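Local coordinates for protein sorbitol dehydrogenase (Gluconobacter oxydans, PDB 5ITG) that probably oxidises D-sorbitol to L-sorbose with a nicotinamide cofactor, NADPH in its reduced form, as a Rossmann-fold dehydrogenase of the mannitol dehydrogenase family, at residues Ala12-Pro17 with Val95-Ala100; Ile406-Glu411 with Lys472-Lys477. All blocks are in the same frame, centred on the assembly; numbering follows the deposited sequence.

Overall arrangement
Contacts 1 and 2 lie on opposite sides of the chain's centre, their own centres about 50 Å apart and their nearest atoms about 37 Å apart, and they share no helix or strand. Contact 1 comes first along the chain and is complete before contact 2 begins. It pairs the short strand 14-15 with strand 93-106 in the mixed sheet of the Rossmann part. Contact 2 packs helix 400-412 against helix 461-477 in the all-helical C-terminal part. The pair illustrates how a two-domain dehydrogenase returns sequence-distant segments to one another within each half: by backbone bonds in the sheet, by side chains between helices.

Contact 1. Residues Ala12-Pro17 with Val95-Ala100; sequences ANVQAP and VRVMGA
A short parallel strand pairing joins the N-terminal segment to the mixed sheet of the Rossmann part, with Q15 beside R96 and V14 against V95 and V97. The backbone of Q15 makes both bonds: its N donates to V95 O at 3.0 Å, and its O accepts V97 N at 2.8 Å. A CA-H...O contact from R96 CA to Q15 O adds a second approach to that carbonyl.

On one face of the pairing V14 spreads its two methyls. CG1, anti to the backbone N (chi1 -176°), meets V97 CG2 at 3.7 Å, while V14 CG2 touches V95 CG1 at 3.5 Å.

On the face bearing Q15 and R96, the two side chains run side by side in the same direction. OE1 of Q15 stands over the centre of the R96 guanidinium, 3.0 Å from CZ, with the amide and guanidinium planes 39° apart. This is a polar approach to the face, and the angles are too poor for hydrogen bonds to the three nitrogens.

Beyond the paired residues, the P17 ring lies against the backbone, with CD 3.1 Å from V97 O and CG 3.7 Å from G99 N. G99 N itself donates to E46 of helix 41-46, which also touches P17 and R96. Strand 82-87, antiparallel to strand 93-106, is joined to it by backbone hydrogen bonds of R96 with L84 and of M98 with Y82, placing strand 93-106 between it and the N-terminal segment.

Contact 2. Residues Ile406-Glu411 with Lys472-Lys477; sequences IASYLE and KIIREK
Helix-helix packing with a bidentate salt bridge at one side joins 406-411 to 472-477 in the helical C-terminal part of the fold, with E411 and I474 meeting at the apolar side and E411 and R475 at the polar one. The short helix segments cross at -53°, their axes 10.1 Å apart at closest approach, a separation bridged by side chains.

I474 points into the gap. Its CD1 reaches A407 CB at 4.1 Å and also lies near A407 O and S408 OG; that hydroxyl is bonded to F404 O in its own helix. The other branch, CG2, anti to the backbone N, packs on E411 CG at 3.7 Å, and the two side chains slide past each other in opposite directions. The methylene part of E411 thus belongs to the apolar contact.

Bent at chi2 (-61°), which places CD, the E411 chain ends in a carboxylate that R475 grips side-on. R475 NE donates to E411 OE1 at 3.2 Å, near the guanidinium plane and on the syn side of the oxygen. R475 NH2 gives the shorter bond, 2.8 Å to E411 OE2, which receives it on its syn lone pair. The planes of the two groups are turned 36° apart, so the pairing is twisted rather than flat.

E411 is buried, and its OE2 also forms a salt bridge with R471 NE. One carboxylate is thus held by two arginines, R475 and R471, whose positive charge probably favours its ionised form. R475 NH2 has like charges close by, in R471 NH2 and R414 NE; the negative charge of E411 should ease the repulsion between R471 and R475.

Contact 1. Residues Ala12-Pro17 with Val95-Ala100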
ATOM      1  N   ALA A  12     -22.684  21.940   8.651  1.00 48.66           N
ATOM      2  CA  ALA A  12     -22.390  21.453   9.996  1.00 47.27           C
ATOM      3  C   ALA A  12     -21.771  20.055  10.041  1.00 46.67           C
ATOM      4  O   ALA A  12     -21.048  19.722  10.979  1.00 46.11           O
ATOM      5  CB  ALA A  12     -23.662  21.478  10.837  1.00 47.90           C
ATOM      6  N   ASN A  13     -22.053  19.245   9.027  1.00 46.08           N
ATOM      7  CA  ASN A  13     -21.539  17.876   8.970  1.00 45.41           C
ATOM      8  C   ASN A  13     -20.120  17.774   8.412  1.00 43.98           C
ATOM      9  O   ASN A  13     -19.449  16.757   8.586  1.00 43.69           O
ATOM     10  CB  ASN A  13     -22.471  17.014   8.117  1.00 46.95           C
ATOM     11  CG  ASN A  13     -22.440  17.405   6.652  1.00 49.47           C
ATOM     12  OD1 ASN A  13     -22.672  18.565   6.303  1.00 50.90           O
ATOM     13  ND2 ASN A  13     -22.149  16.439   5.784  1.00 49.29           N
ATOM     14  N   VAL A  14     -19.666  18.826   7.739  1.00 41.73           N
ATOM     15  CA  VAL A  14     -18.335  18.833   7.146  1.00 39.84           C
ATOM     16  C   VAL A  14     -17.319  19.552   8.027  1.00 39.27           C
ATOM     17  O   VAL A  14     -17.517  20.706   8.395  1.00 39.21           O
ATOM     18  CB  VAL A  14     -18.360  19.514   5.762  1.00 39.69           C
ATOM     19  CG1 VAL A  14     -16.989  19.436   5.116  1.00 39.90           C
ATOM     20  CG2 VAL A  14     -19.406  18.856   4.881  1.00 39.51           C
ATOM     21  N   GLN A  15     -16.232  18.865   8.367  1.00 38.38           N
ATOM     22  CA  GLN A  15     -15.195  19.467   9.195  1.00 36.48           C
ATOM     23  C   GLN A  15     -14.218  20.236   8.314  1.00 36.11           C
ATOM     24  O   GLN A  15     -13.962  19.851   7.176  1.00 33.73           O
ATOM     25  CB  GLN A  15     -14.436  18.392   9.980  1.00 37.98           C
ATOM     26  CG  GLN A  15     -13.224  18.930  10.735  1.00 41.10           C
ATOM     27  CD  GLN A  15     -12.477  17.854  11.502  1.00 43.65           C
ATOM     28  OE1 GLN A  15     -12.165  16.792  10.963  1.00 45.09           O
ATOM     29  NE2 GLN A  15     -12.173  18.130  12.766  1.00 44.25           N
ATOM     30  N   ALA A  16     -13.676  21.327   8.844  1.00 34.89           N
ATOM     31  CA  ALA A  16     -12.721  22.135   8.100  1.00 35.10           C
ATOM     32  C   ALA A  16     -11.333  21.936   8.693  1.00 34.63           C
ATOM     33  O   ALA A  16     -11.185  21.366   9.774  1.00 34.82           O
ATOM     34  CB  ALA A  16     -13.116  23.604   8.169  1.00 36.17           C
ATOM     35  N   PRO A  17     -10.290  22.392   7.987  1.00 34.88           N
ATOM     36  CA  PRO A  17      -8.935  22.231   8.515  1.00 35.18           C
ATOM     37  C   PRO A  17      -8.866  22.775   9.937  1.00 35.96           C
ATOM     38  O   PRO A  17      -9.296  23.892  10.197  1.00 37.36           O
ATOM     39  CB  PRO A  17      -8.096  23.042   7.537  1.00 35.04           C
ATOM     40  CG  PRO A  17      -8.823  22.833   6.244  1.00 34.85           C
ATOM     41  CD  PRO A  17     -10.265  23.010   6.650  1.00 33.66           C
ATOM     42  N   VAL A  95     -16.976  13.493   6.838  1.00 31.01           N
ATOM     43  CA  VAL A  95     -16.284  14.184   5.757  1.00 31.44           C
ATOM     44  C   VAL A  95     -15.587  15.447   6.242  1.00 31.53           C
ATOM     45  O   VAL A  95     -16.082  16.149   7.128  1.00 30.88           O
ATOM     46  CB  VAL A  95     -17.252  14.533   4.593  1.00 32.11           C
ATOM     47  CG1 VAL A  95     -18.330  15.489   5.067  1.00 33.91           C
ATOM     48  CG2 VAL A  95     -16.470  15.132   3.434  1.00 31.15           C
ATOM     49  N   ARG A  96     -14.423  15.723   5.662  1.00 30.68           N
ATOM     50  CA  ARG A  96     -13.644  16.891   6.044  1.00 31.14           C
ATOM     51  C   ARG A  96     -12.943  17.502   4.838  1.00 31.30           C
ATOM     52  O   ARG A  96     -12.662  16.817   3.852  1.00 31.36           O
ATOM     53  CB  ARG A  96     -12.603  16.500   7.096  1.00 31.78           C
ATOM     54  CG  ARG A  96     -11.570  15.486   6.606  1.00 34.14           C
ATOM     55  CD  ARG A  96     -10.686  15.023   7.748  1.00 34.80           C
ATOM     56  NE  ARG A  96     -10.055  16.155   8.418  1.00 38.10           N
ATOM     57  CZ  ARG A  96      -9.511  16.103   9.629  1.00 39.47           C
ATOM     58  NH1 ARG A  96      -9.520  14.967  10.316  1.00 39.79           N
ATOM     59  NH2 ARG A  96      -8.957  17.187  10.154  1.00 40.53           N
ATOM     60  N   VAL A  97     -12.677  18.802   4.918  1.00 29.56           N
ATOM     61  CA  VAL A  97     -11.986  19.508   3.851  1.00 28.52           C
ATOM     62  C   VAL A  97     -10.531  19.600   4.290  1.00 27.59           C
ATOM     63  O   VAL A  97     -10.217  20.184   5.326  1.00 26.88           O
ATOM     64  CB  VAL A  97     -12.575  20.924   3.640  1.00 29.76           C
ATOM     65  CG1 VAL A  97     -11.811  21.659   2.549  1.00 30.09           C
ATOM     66  CG2 VAL A  97     -14.041  20.813   3.268  1.00 30.13           C
HETATM   67  N   MSE A  98      -9.654  19.002   3.495  1.00 26.90           N
HETATM   68  CA  MSE A  98      -8.225  18.951   3.773  1.00 27.28           C
HETATM   69  C   MSE A  98      -7.470  20.180   3.272  1.00 25.98           C
HETATM   70  O   MSE A  98      -7.646  20.593   2.129  1.00 27.39           O
HETATM   71  CB  MSE A  98      -7.643  17.704   3.109  1.00 29.25           C
HETATM   72  CG  MSE A  98      -8.337  16.410   3.500  1.00 33.41           C
HETATM   73 SE   MSE A  98      -7.611  15.704   5.129  0.79 37.97          SE
HETATM   74  CE  MSE A  98      -5.918  15.113   4.403  1.00 35.40           C
ATOM     75  N   GLY A  99      -6.607  20.742   4.114  1.00 25.02           N
ATOM     76  CA  GLY A  99      -5.852  21.915   3.711  1.00 24.57           C
ATOM     77  C   GLY A  99      -4.335  21.786   3.668  1.00 24.47           C
ATOM     78  O   GLY A  99      -3.648  22.737   3.291  1.00 23.68           O
ATOM     79  N   ALA A 100      -3.805  20.616   4.023  1.00 22.51           N
ATOM     80  CA  ALA A 100      -2.356  20.400   4.043  1.00 23.15           C
ATOM     81  C   ALA A 100      -1.614  20.639   2.721  1.00 23.13           C
ATOM     82  O   ALA A 100      -0.463  21.079   2.726  1.00 22.35           O
ATOM     83  CB  ALA A 100      -2.048  18.992   4.559  1.00 23.36           C
TER

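Contact 2. Residues Ile406-Glu411 with Lys472-Lys477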
ATOM      1  N   ILE A 406      -4.258 -24.708   2.150  1.00 13.87           N
ATOM      2  CA  ILE A 406      -3.605 -25.223   0.950  1.00 13.83           C
ATOM      3  C   ILE A 406      -4.579 -26.027   0.093  1.00 14.51           C
ATOM      4  O   ILE A 406      -4.646 -25.848  -1.129  1.00 16.55           O
ATOM      5  CB  ILE A 406      -2.385 -26.095   1.332  1.00 11.71           C
ATOM      6  CG1 ILE A 406      -1.305 -25.210   1.958  1.00 15.68           C
ATOM      7  CG2 ILE A 406      -1.820 -26.797   0.100  1.00 13.69           C
ATOM      8  CD1 ILE A 406      -0.210 -26.004   2.678  1.00 15.15           C
ATOM      9  N   ALA A 407      -5.348 -26.895   0.740  1.00 14.76           N
ATOM     10  CA  ALA A 407      -6.324 -27.724   0.036  1.00 15.16           C
ATOM     11  C   ALA A 407      -7.389 -26.865  -0.638  1.00 15.68           C
ATOM     12  O   ALA A 407      -7.861 -27.196  -1.730  1.00 16.48           O
ATOM     13  CB  ALA A 407      -6.977 -28.707   1.007  1.00 12.84           C
ATOM     14  N   SER A 408      -7.767 -25.770   0.019  1.00 16.28           N
ATOM     15  CA  SER A 408      -8.769 -24.850  -0.507  1.00 16.23           C
ATOM     16  C   SER A 408      -8.228 -24.136  -1.737  1.00 17.53           C
ATOM     17  O   SER A 408      -8.932 -23.972  -2.736  1.00 19.23           O
ATOM     18  CB  SER A 408      -9.160 -23.815   0.557  1.00 18.95           C
ATOM     19  OG  SER A 408      -9.966 -24.406   1.559  1.00 23.80           O
ATOM     20  N   TYR A 409      -6.977 -23.701  -1.654  1.00 16.35           N
ATOM     21  CA  TYR A 409      -6.328 -23.035  -2.769  1.00 16.99           C
ATOM     22  C   TYR A 409      -6.301 -23.988  -3.972  1.00 14.58           C
ATOM     23  O   TYR A 409      -6.685 -23.611  -5.084  1.00 16.49           O
ATOM     24  CB  TYR A 409      -4.894 -22.635  -2.388  1.00 14.66           C
ATOM     25  CG  TYR A 409      -4.074 -22.119  -3.554  1.00 15.86           C
ATOM     26  CD1 TYR A 409      -4.403 -20.926  -4.195  1.00 17.97           C
ATOM     27  CD2 TYR A 409      -2.982 -22.841  -4.031  1.00 16.68           C
ATOM     28  CE1 TYR A 409      -3.663 -20.464  -5.294  1.00 19.09           C
ATOM     29  CE2 TYR A 409      -2.236 -22.390  -5.123  1.00 18.96           C
ATOM     30  CZ  TYR A 409      -2.582 -21.204  -5.750  1.00 19.38           C
ATOM     31  OH  TYR A 409      -1.853 -20.766  -6.839  1.00 20.37           O
ATOM     32  N   LEU A 410      -5.856 -25.219  -3.743  1.00 15.24           N
ATOM     33  CA  LEU A 410      -5.771 -26.209  -4.814  1.00 16.55           C
ATOM     34  C   LEU A 410      -7.125 -26.545  -5.433  1.00 18.21           C
ATOM     35  O   LEU A 410      -7.233 -26.713  -6.648  1.00 19.20           O
ATOM     36  CB  LEU A 410      -5.090 -27.484  -4.306  1.00 19.01           C
ATOM     37  CG  LEU A 410      -3.607 -27.257  -3.990  1.00 19.42           C
ATOM     38  CD1 LEU A 410      -2.965 -28.543  -3.485  1.00 16.65           C
ATOM     39  CD2 LEU A 410      -2.906 -26.749  -5.249  1.00 19.53           C
ATOM     40  N   GLU A 411      -8.157 -26.646  -4.605  1.00 17.46           N
ATOM     41  CA  GLU A 411      -9.486 -26.935  -5.124  1.00 19.86           C
ATOM     42  C   GLU A 411     -10.057 -25.709  -5.845  1.00 19.84           C
ATOM     43  O   GLU A 411     -10.745 -25.843  -6.858  1.00 22.06           O
ATOM     44  CB  GLU A 411     -10.407 -27.391  -3.991  1.00 19.93           C
ATOM     45  CG  GLU A 411     -10.090 -28.804  -3.506  1.00 21.47           C
ATOM     46  CD  GLU A 411     -10.253 -29.843  -4.613  1.00 24.38           C
ATOM     47  OE1 GLU A 411     -11.367 -29.942  -5.168  1.00 25.86           O
ATOM     48  OE2 GLU A 411      -9.272 -30.561  -4.926  1.00 23.17           O
ATOM     49  N   LYS A 472      -9.913 -34.208  -0.736  1.00 22.00           N
ATOM     50  CA  LYS A 472     -10.888 -35.262  -0.993  1.00 24.98           C
ATOM     51  C   LYS A 472     -12.233 -34.918  -0.367  1.00 24.37           C
ATOM     52  O   LYS A 472     -13.277 -35.065  -1.003  1.00 25.38           O
ATOM     53  CB  LYS A 472     -10.369 -36.597  -0.454  1.00 25.72           C
ATOM     54  CG  LYS A 472      -9.347 -37.265  -1.370  1.00 28.31           C
ATOM     55  CD  LYS A 472      -8.673 -38.441  -0.680  1.00 28.08           C
ATOM     56  CE  LYS A 472      -8.050 -39.409  -1.680  1.00 32.28           C
ATOM     57  NZ  LYS A 472      -7.034 -38.778  -2.567  1.00 33.49           N
ATOM     58  N   ILE A 473     -12.206 -34.447   0.873  1.00 24.03           N
ATOM     59  CA  ILE A 473     -13.430 -34.071   1.568  1.00 24.28           C
ATOM     60  C   ILE A 473     -14.089 -32.878   0.876  1.00 25.24           C
ATOM     61  O   ILE A 473     -15.301 -32.866   0.666  1.00 25.52           O
ATOM     62  CB  ILE A 473     -13.139 -33.711   3.034  1.00 24.12           C
ATOM     63  CG1 ILE A 473     -12.646 -34.955   3.777  1.00 22.24           C
ATOM     64  CG2 ILE A 473     -14.393 -33.124   3.689  1.00 24.27           C
ATOM     65  CD1 ILE A 473     -12.214 -34.699   5.204  1.00 22.17           C
ATOM     66  N   ILE A 474     -13.282 -31.881   0.519  1.00 23.43           N
ATOM     67  CA  ILE A 474     -13.786 -30.689  -0.153  1.00 22.77           C
ATOM     68  C   ILE A 474     -14.485 -31.023  -1.463  1.00 24.03           C
ATOM     69  O   ILE A 474     -15.529 -30.459  -1.779  1.00 23.05           O
ATOM     70  CB  ILE A 474     -12.652 -29.689  -0.495  1.00 21.30           C
ATOM     71  CG1 ILE A 474     -12.095 -29.058   0.783  1.00 20.30           C
ATOM     72  CG2 ILE A 474     -13.178 -28.616  -1.438  1.00 21.91           C
ATOM     73  CD1 ILE A 474     -10.962 -28.090   0.536  1.00 19.35           C
ATOM     74  N   ARG A 475     -13.905 -31.929  -2.239  1.00 25.12           N
ATOM     75  CA  ARG A 475     -14.509 -32.261  -3.517  1.00 27.40           C
ATOM     76  C   ARG A 475     -15.799 -33.065  -3.389  1.00 28.22           C
ATOM     77  O   ARG A 475     -16.722 -32.888  -4.178  1.00 28.31           O
ATOM     78  CB  ARG A 475     -13.526 -33.019  -4.408  1.00 30.93           C
ATOM     79  CG  ARG A 475     -13.996 -33.088  -5.856  1.00 33.24           C
ATOM     80  CD  ARG A 475     -12.903 -33.538  -6.772  1.00 37.48           C
ATOM     81  NE  ARG A 475     -11.721 -32.692  -6.668  1.00 38.29           N
ATOM     82  CZ  ARG A 475     -10.613 -32.898  -7.368  1.00 39.19           C
ATOM     83  NH1 ARG A 475     -10.555 -33.913  -8.219  1.00 39.97           N
ATOM     84  NH2 ARG A 475      -9.560 -32.116  -7.201  1.00 37.23           N
ATOM     85  N   GLU A 476     -15.868 -33.935  -2.391  1.00 28.18           N
ATOM     86  CA  GLU A 476     -17.053 -34.757  -2.209  1.00 30.14           C
ATOM     87  C   GLU A 476     -18.157 -34.113  -1.372  1.00 29.92           C
ATOM     88  O   GLU A 476     -19.320 -34.133  -1.772  1.00 28.94           O
ATOM     89  CB  GLU A 476     -16.662 -36.105  -1.596  1.00 32.92           C
ATOM     90  CG  GLU A 476     -17.833 -37.016  -1.286  1.00 37.82           C
ATOM     91  CD  GLU A 476     -17.398 -38.426  -0.937  1.00 41.78           C
ATOM     92  OE1 GLU A 476     -16.811 -39.099  -1.814  1.00 45.54           O
ATOM     93  OE2 GLU A 476     -17.639 -38.862   0.208  1.00 43.69           O
ATOM     94  N   LYS A 477     -17.794 -33.522  -0.235  1.00 29.26           N
ATOM     95  CA  LYS A 477     -18.780 -32.917   0.663  1.00 29.40           C
ATOM     96  C   LYS A 477     -18.831 -31.383   0.689  1.00 28.94           C
ATOM     97  O   LYS A 477     -19.657 -30.807   1.402  1.00 26.47           O
ATOM     98  CB  LYS A 477     -18.546 -33.420   2.094  1.00 32.56           C
ATOM     99  CG  LYS A 477     -18.073 -34.867   2.200  1.00 34.30           C
ATOM    100  CD  LYS A 477     -19.173 -35.866   1.908  1.00 37.99           C
ATOM    101  CE  LYS A 477     -20.224 -35.875   3.005  1.00 40.61           C
ATOM    102  NZ  LYS A 477     -21.277 -36.901   2.748  1.00 43.37           N
TER